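Long-range contact in precorrin-6A reductase (Rhodobacter capsulatus, PDB 4X7G), which catalyses the NADPH-dependent reduction of precorrin-6A, a step in cobalamin (vitamin B12) biosynthesis: residues Gln105-Ala119 against Leu207-Asp221. Numbering follows the deposited sequence.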
loop_
_atom_site.group_PDB
_atom_site.type_symbol
_atom_site.label_atom_id
_atom_site.label_comp_id
_atom_site.label_asym_id
_atom_site.label_seq_id
_atom_site.Cartn_x
_atom_site.Cartn_y
_atom_site.Cartn_z
ATOM N N GLN A 105 10.168 15.628 9.121
ATOM C CA GLN A 105 11.453 16.301 9.216
ATOM C C GLN A 105 11.276 17.747 8.969
ATOM O O GLN A 105 10.202 18.278 8.766
ATOM C CB GLN A 105 12.482 15.713 8.294
ATOM C CG GLN A 105 12.084 15.611 6.888
ATOM C CD GLN A 105 13.008 14.643 6.190
ATOM O OE1 GLN A 105 12.927 13.420 6.413
ATOM N NE2 GLN A 105 13.964 15.175 5.440
ATOM N N ALA A 106 12.435 18.437 8.989
ATOM C CA ALA A 106 12.436 19.869 8.809
ATOM C C ALA A 106 11.735 20.241 7.524
ATOM O O ALA A 106 11.993 19.554 6.489
ATOM C CB ALA A 106 13.877 20.345 8.630
ATOM N N GLY A 107 10.850 21.177 7.653
ATOM C CA GLY A 107 10.046 21.688 6.567
ATOM C C GLY A 107 8.663 21.042 6.414
ATOM O O GLY A 107 7.834 21.617 5.758
ATOM N N ASP A 108 8.449 19.842 6.999
ATOM C CA ASP A 108 7.104 19.187 6.959
ATOM C C ASP A 108 6.138 19.966 7.811
ATOM O O ASP A 108 6.510 20.418 8.912
ATOM C CB ASP A 108 7.241 17.765 7.428
ATOM C CG ASP A 108 7.928 16.864 6.455
ATOM O OD1 ASP A 108 7.875 17.099 5.187
ATOM O OD2 ASP A 108 8.574 15.938 6.881
ATOM N N ARG A 109 4.902 20.085 7.372
ATOM C CA ARG A 109 3.834 20.640 8.170
ATOM C C ARG A 109 2.704 19.645 8.219
ATOM O O ARG A 109 1.876 19.621 7.289
ATOM C CB ARG A 109 3.343 21.993 7.650
ATOM C CG ARG A 109 2.322 22.710 8.585
ATOM C CD ARG A 109 2.272 24.247 8.413
ATOM N NE ARG A 109 2.231 24.636 6.952
ATOM C CZ ARG A 109 1.195 25.152 6.302
ATOM N NH1 ARG A 109 0.059 25.262 6.955
ATOM N NH2 ARG A 109 1.286 25.503 5.002
ATOM N N TRP A 110 2.766 18.770 9.160
ATOM C CA TRP A 110 1.875 17.620 9.257
ATOM C C TRP A 110 0.940 17.696 10.399
ATOM O O TRP A 110 1.327 18.157 11.523
ATOM C CB TRP A 110 2.664 16.334 9.357
ATOM C CG TRP A 110 3.510 15.957 8.173
ATOM C CD1 TRP A 110 3.645 16.623 6.980
ATOM C CD2 TRP A 110 4.337 14.802 8.093
ATOM N NE1 TRP A 110 4.477 15.881 6.165
ATOM C CE2 TRP A 110 4.945 14.822 6.806
ATOM C CE3 TRP A 110 4.607 13.743 8.952
ATOM C CZ2 TRP A 110 5.787 13.806 6.395
ATOM C CZ3 TRP A 110 5.413 12.719 8.500
ATOM C CH2 TRP A 110 6.018 12.790 7.265
ATOM N N THR A 111 -0.294 17.252 10.211
ATOM C CA THR A 111 -1.179 16.901 11.327
ATOM C C THR A 111 -1.547 15.460 11.201
ATOM O O THR A 111 -1.597 14.929 10.058
ATOM C CB THR A 111 -2.377 17.799 11.466
ATOM O OG1 THR A 111 -3.076 17.814 10.212
ATOM C CG2 THR A 111 -2.024 19.201 11.858
ATOM N N HIS A 112 -1.805 14.762 12.270
ATOM C CA HIS A 112 -2.155 13.402 12.333
ATOM C C HIS A 112 -3.574 13.180 12.722
ATOM O O HIS A 112 -4.088 13.934 13.627
ATOM C CB HIS A 112 -1.262 12.702 13.439
ATOM C CG HIS A 112 0.181 12.728 13.101
ATOM N ND1 HIS A 112 1.098 13.692 13.381
ATOM C CD2 HIS A 112 0.812 11.761 12.453
ATOM C CE1 HIS A 112 2.296 13.323 12.861
ATOM N NE2 HIS A 112 2.111 12.179 12.298
ATOM N N VAL A 113 -4.218 12.240 12.097
ATOM C CA VAL A 113 -5.585 11.821 12.393
ATOM C C VAL A 113 -5.642 10.298 12.391
ATOM O O VAL A 113 -4.812 9.633 11.773
ATOM C CB VAL A 113 -6.570 12.392 11.395
ATOM C CG1 VAL A 113 -6.640 13.917 11.492
ATOM C CG2 VAL A 113 -6.326 11.977 9.977
ATOM N N PRO A 114 -6.617 9.737 13.100
ATOM C CA PRO A 114 -6.583 8.279 13.287
ATOM C C PRO A 114 -7.105 7.498 12.137
ATOM O O PRO A 114 -6.769 6.262 12.074
ATOM C CB PRO A 114 -7.512 8.079 14.518
ATOM C CG PRO A 114 -8.468 9.243 14.469
ATOM C CD PRO A 114 -7.496 10.384 14.114
ATOM N N ASP A 115 -7.895 8.042 11.263
ATOM C CA ASP A 115 -8.575 7.289 10.234
ATOM C C ASP A 115 -9.098 8.233 9.203
ATOM O O ASP A 115 -8.932 9.478 9.331
ATOM C CB ASP A 115 -9.686 6.391 10.847
ATOM C CG ASP A 115 -10.668 7.155 11.601
ATOM O OD1 ASP A 115 -11.050 8.304 11.314
ATOM O OD2 ASP A 115 -11.098 6.483 12.649
ATOM N N LEU A 116 -9.658 7.698 8.131
ATOM C CA LEU A 116 -10.122 8.491 7.076
ATOM C C LEU A 116 -11.214 9.483 7.417
ATOM O O LEU A 116 -11.232 10.632 6.997
ATOM C CB LEU A 116 -10.562 7.557 5.959
ATOM C CG LEU A 116 -9.419 6.952 5.120
ATOM C CD1 LEU A 116 -9.749 5.575 4.501
ATOM C CD2 LEU A 116 -9.078 7.963 4.071
ATOM N N ALA A 117 -12.187 9.022 8.249
ATOM C CA ALA A 117 -13.272 9.950 8.649
ATOM C C ALA A 117 -12.746 11.185 9.424
ATOM O O ALA A 117 -13.194 12.276 9.277
ATOM C CB ALA A 117 -14.372 9.247 9.494
ATOM N N ALA A 118 -11.724 10.968 10.209
ATOM C CA ALA A 118 -11.107 12.083 10.923
ATOM C C ALA A 118 -10.341 13.012 9.989
ATOM O O ALA A 118 -10.251 14.218 10.189
ATOM C CB ALA A 118 -10.197 11.601 12.016
ATOM N N ALA A 119 -9.801 12.483 8.852
ATOM C CA ALA A 119 -9.196 13.334 7.896
ATOM C C ALA A 119 -10.213 14.241 7.218
ATOM O O ALA A 119 -9.984 15.395 6.956
ATOM C CB ALA A 119 -8.459 12.485 6.809
ATOM N N LEU A 207 4.861 13.661 -0.276
ATOM C CA LEU A 207 5.253 14.361 0.977
ATOM C C LEU A 207 6.409 15.319 0.726
ATOM O O LEU A 207 6.457 16.425 1.236
ATOM C CB LEU A 207 5.676 13.391 2.056
ATOM C CG LEU A 207 4.667 12.350 2.402
ATOM C CD1 LEU A 207 5.285 11.340 3.385
ATOM C CD2 LEU A 207 3.390 12.968 2.959
ATOM N N ILE A 208 7.370 14.879 -0.111
ATOM C CA ILE A 208 8.515 15.748 -0.442
ATOM C C ILE A 208 8.091 16.894 -1.295
ATOM O O ILE A 208 8.510 18.054 -1.123
ATOM C CB ILE A 208 9.623 14.862 -1.066
ATOM C CG1 ILE A 208 10.042 13.727 -0.153
ATOM C CG2 ILE A 208 10.818 15.735 -1.466
ATOM C CD1 ILE A 208 10.798 12.536 -0.744
ATOM N N ALA A 209 7.206 16.591 -2.288
ATOM C CA ALA A 209 6.620 17.616 -3.086
ATOM C C ALA A 209 5.879 18.656 -2.270
ATOM O O ALA A 209 6.000 19.867 -2.458
ATOM C CB ALA A 209 5.739 16.989 -4.166
ATOM N N ALA A 210 5.029 18.200 -1.335
ATOM C CA ALA A 210 4.349 19.114 -0.474
ATOM C C ALA A 210 5.325 19.980 0.308
ATOM O O ALA A 210 5.076 21.157 0.457
ATOM C CB ALA A 210 3.391 18.351 0.491
ATOM N N ARG A 211 6.368 19.361 0.828
ATOM C CA ARG A 211 7.369 20.124 1.555
ATOM C C ARG A 211 7.985 21.226 0.669
ATOM O O ARG A 211 8.121 22.365 1.121
ATOM C CB ARG A 211 8.410 19.166 2.085
ATOM C CG ARG A 211 9.397 19.756 3.062
ATOM C CD ARG A 211 10.591 18.862 3.364
ATOM N NE ARG A 211 10.256 17.517 3.698
ATOM C CZ ARG A 211 10.934 16.502 3.366
ATOM N NH1 ARG A 211 12.105 16.552 2.773
ATOM N NH2 ARG A 211 10.430 15.293 3.603
ATOM N N SER A 212 8.249 20.935 -0.567
ATOM C CA SER A 212 8.838 21.943 -1.523
ATOM C C SER A 212 7.928 23.064 -1.767
ATOM O O SER A 212 8.435 24.176 -2.114
ATOM C CB SER A 212 9.277 21.270 -2.808
ATOM O OG SER A 212 8.210 21.087 -3.731
ATOM N N LEU A 213 6.614 22.864 -1.661
ATOM C CA LEU A 213 5.591 23.867 -1.854
ATOM C C LEU A 213 5.082 24.500 -0.604
ATOM O O LEU A 213 4.192 25.386 -0.651
ATOM C CB LEU A 213 4.449 23.215 -2.700
ATOM C CG LEU A 213 4.710 23.044 -4.161
ATOM C CD1 LEU A 213 3.885 21.856 -4.776
ATOM C CD2 LEU A 213 4.552 24.298 -4.944
ATOM N N GLY A 214 5.573 24.074 0.556
ATOM C CA GLY A 214 5.085 24.652 1.762
ATOM C C GLY A 214 3.676 24.271 2.117
ATOM O O GLY A 214 3.009 25.061 2.782
ATOM N N LEU A 215 3.221 23.079 1.693
ATOM C CA LEU A 215 1.824 22.725 1.897
ATOM C C LEU A 215 1.652 21.834 3.126
ATOM O O LEU A 215 2.580 21.058 3.435
ATOM C CB LEU A 215 1.359 21.926 0.724
ATOM C CG LEU A 215 1.393 22.650 -0.619
ATOM C CD1 LEU A 215 0.934 21.756 -1.798
ATOM C CD2 LEU A 215 0.622 23.927 -0.570
ATOM N N PRO A 216 0.521 21.914 3.795
ATOM C CA PRO A 216 0.201 21.004 4.904
ATOM C C PRO A 216 -0.247 19.641 4.396
ATOM O O PRO A 216 -0.892 19.564 3.328
ATOM C CB PRO A 216 -0.905 21.757 5.601
ATOM C CG PRO A 216 -1.682 22.400 4.469
ATOM C CD PRO A 216 -0.589 22.864 3.534
ATOM N N VAL A 217 0.041 18.657 5.198
ATOM C CA VAL A 217 -0.386 17.284 4.962
ATOM C C VAL A 217 -1.237 16.849 6.127
ATOM O O VAL A 217 -0.806 17.052 7.307
ATOM C CB VAL A 217 0.770 16.318 4.773
ATOM C CG1 VAL A 217 0.297 14.914 4.523
ATOM C CG2 VAL A 217 1.691 16.796 3.666
ATOM N N ILE A 218 -2.404 16.276 5.892
ATOM C CA ILE A 218 -3.227 15.586 6.905
ATOM C C ILE A 218 -2.923 14.129 6.730
ATOM O O ILE A 218 -3.222 13.563 5.671
ATOM C CB ILE A 218 -4.679 15.875 6.676
ATOM C CG1 ILE A 218 -4.967 17.355 6.893
ATOM C CG2 ILE A 218 -5.592 15.030 7.568
ATOM C CD1 ILE A 218 -6.258 17.867 6.292
ATOM N N LEU A 219 -2.227 13.538 7.675
ATOM C CA LEU A 219 -1.628 12.203 7.584
ATOM C C LEU A 219 -2.389 11.237 8.447
ATOM O O LEU A 219 -2.525 11.454 9.676
ATOM C CB LEU A 219 -0.123 12.300 8.005
ATOM C CG LEU A 219 0.680 11.078 7.785
ATOM C CD1 LEU A 219 0.802 10.723 6.338
ATOM C CD2 LEU A 219 2.047 11.266 8.418
ATOM N N ILE A 220 -2.885 10.174 7.851
ATOM C CA ILE A 220 -3.730 9.233 8.555
ATOM C C ILE A 220 -2.809 8.122 9.141
ATOM O O ILE A 220 -1.997 7.481 8.458
ATOM C CB ILE A 220 -4.731 8.601 7.608
ATOM C CG1 ILE A 220 -5.622 9.703 6.973
ATOM C CG2 ILE A 220 -5.600 7.589 8.322
ATOM C CD1 ILE A 220 -6.217 9.356 5.660
ATOM N N ASP A 221 -2.958 7.908 10.455
ATOM C CA ASP A 221 -2.210 6.858 11.120
ATOM C C ASP A 221 -2.671 5.488 10.652
ATOM O O ASP A 221 -3.783 5.229 10.275
ATOM C CB ASP A 221 -2.440 7.062 12.642
ATOM C CG ASP A 221 -1.822 8.381 13.167
ATOM O OD1 ASP A 221 -0.862 8.929 12.602
ATOM O OD2 ASP A 221 -2.302 8.718 14.228
HETATM O O HOH W 1 5.469 22.205 4.283
HETATM O O HOH W 2 5.577 17.109 3.789
HETATM O O HOH W 3 4.317 19.320 4.709
HETATM O O HOH W 4 4.770 24.644 5.656
HETATM O O HOH W 5 -2.003 19.539 8.293
HETATM O O HOH W 6 -6.216 4.016 10.196
#
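Val-113 packs CG2 on Ile-220 CG1 at 3.8 Å, and from the covering helix 116-122 Ala-119 CB lies 3.9 Å from Ile-218 CG2 and Leu-116 CD2 reaches Ile-220 CD1 at 3.6 Å. This tight apolar face of the second Rossmann-type sheet is built by both strands, edge strand 109-113 and its parallel neighbour 216-220. Five backbone hydrogen bonds, Val-217 N to Arg-109 O first and Asp-221 N to Val-113 O last, fix the register. On the other sheet face Trp-110, its CG anti to the carbonyl carbon (chi1 -64°), lays CD1 beside Val-217 CB and CE3 3.6 Å from Leu-219 CD2. Its NE1 donates to an in-plane water that donates to Asp-108 OD1 and Leu-207 O.

Turn 105-108 and Arg-109 form the more solvent-rich end, where a water links Arg-109 N to Leu-215 O. Arg-211 NE donates almost straight (179°) to Asp-108 OD1 at 2.8 Å, in the guanidinium plane but above the carboxylate plane, while the Gln-105 amide stacks on the guanidinium, planes 13° apart. Arg-109 NH2 meets Gly-214 O at 2.8 Å. Hydrophobic contacts and backbone bonds thus dock the edge strand, whereas a salt bridge to helix 205-213 and bridging waters hold the chain leading into it.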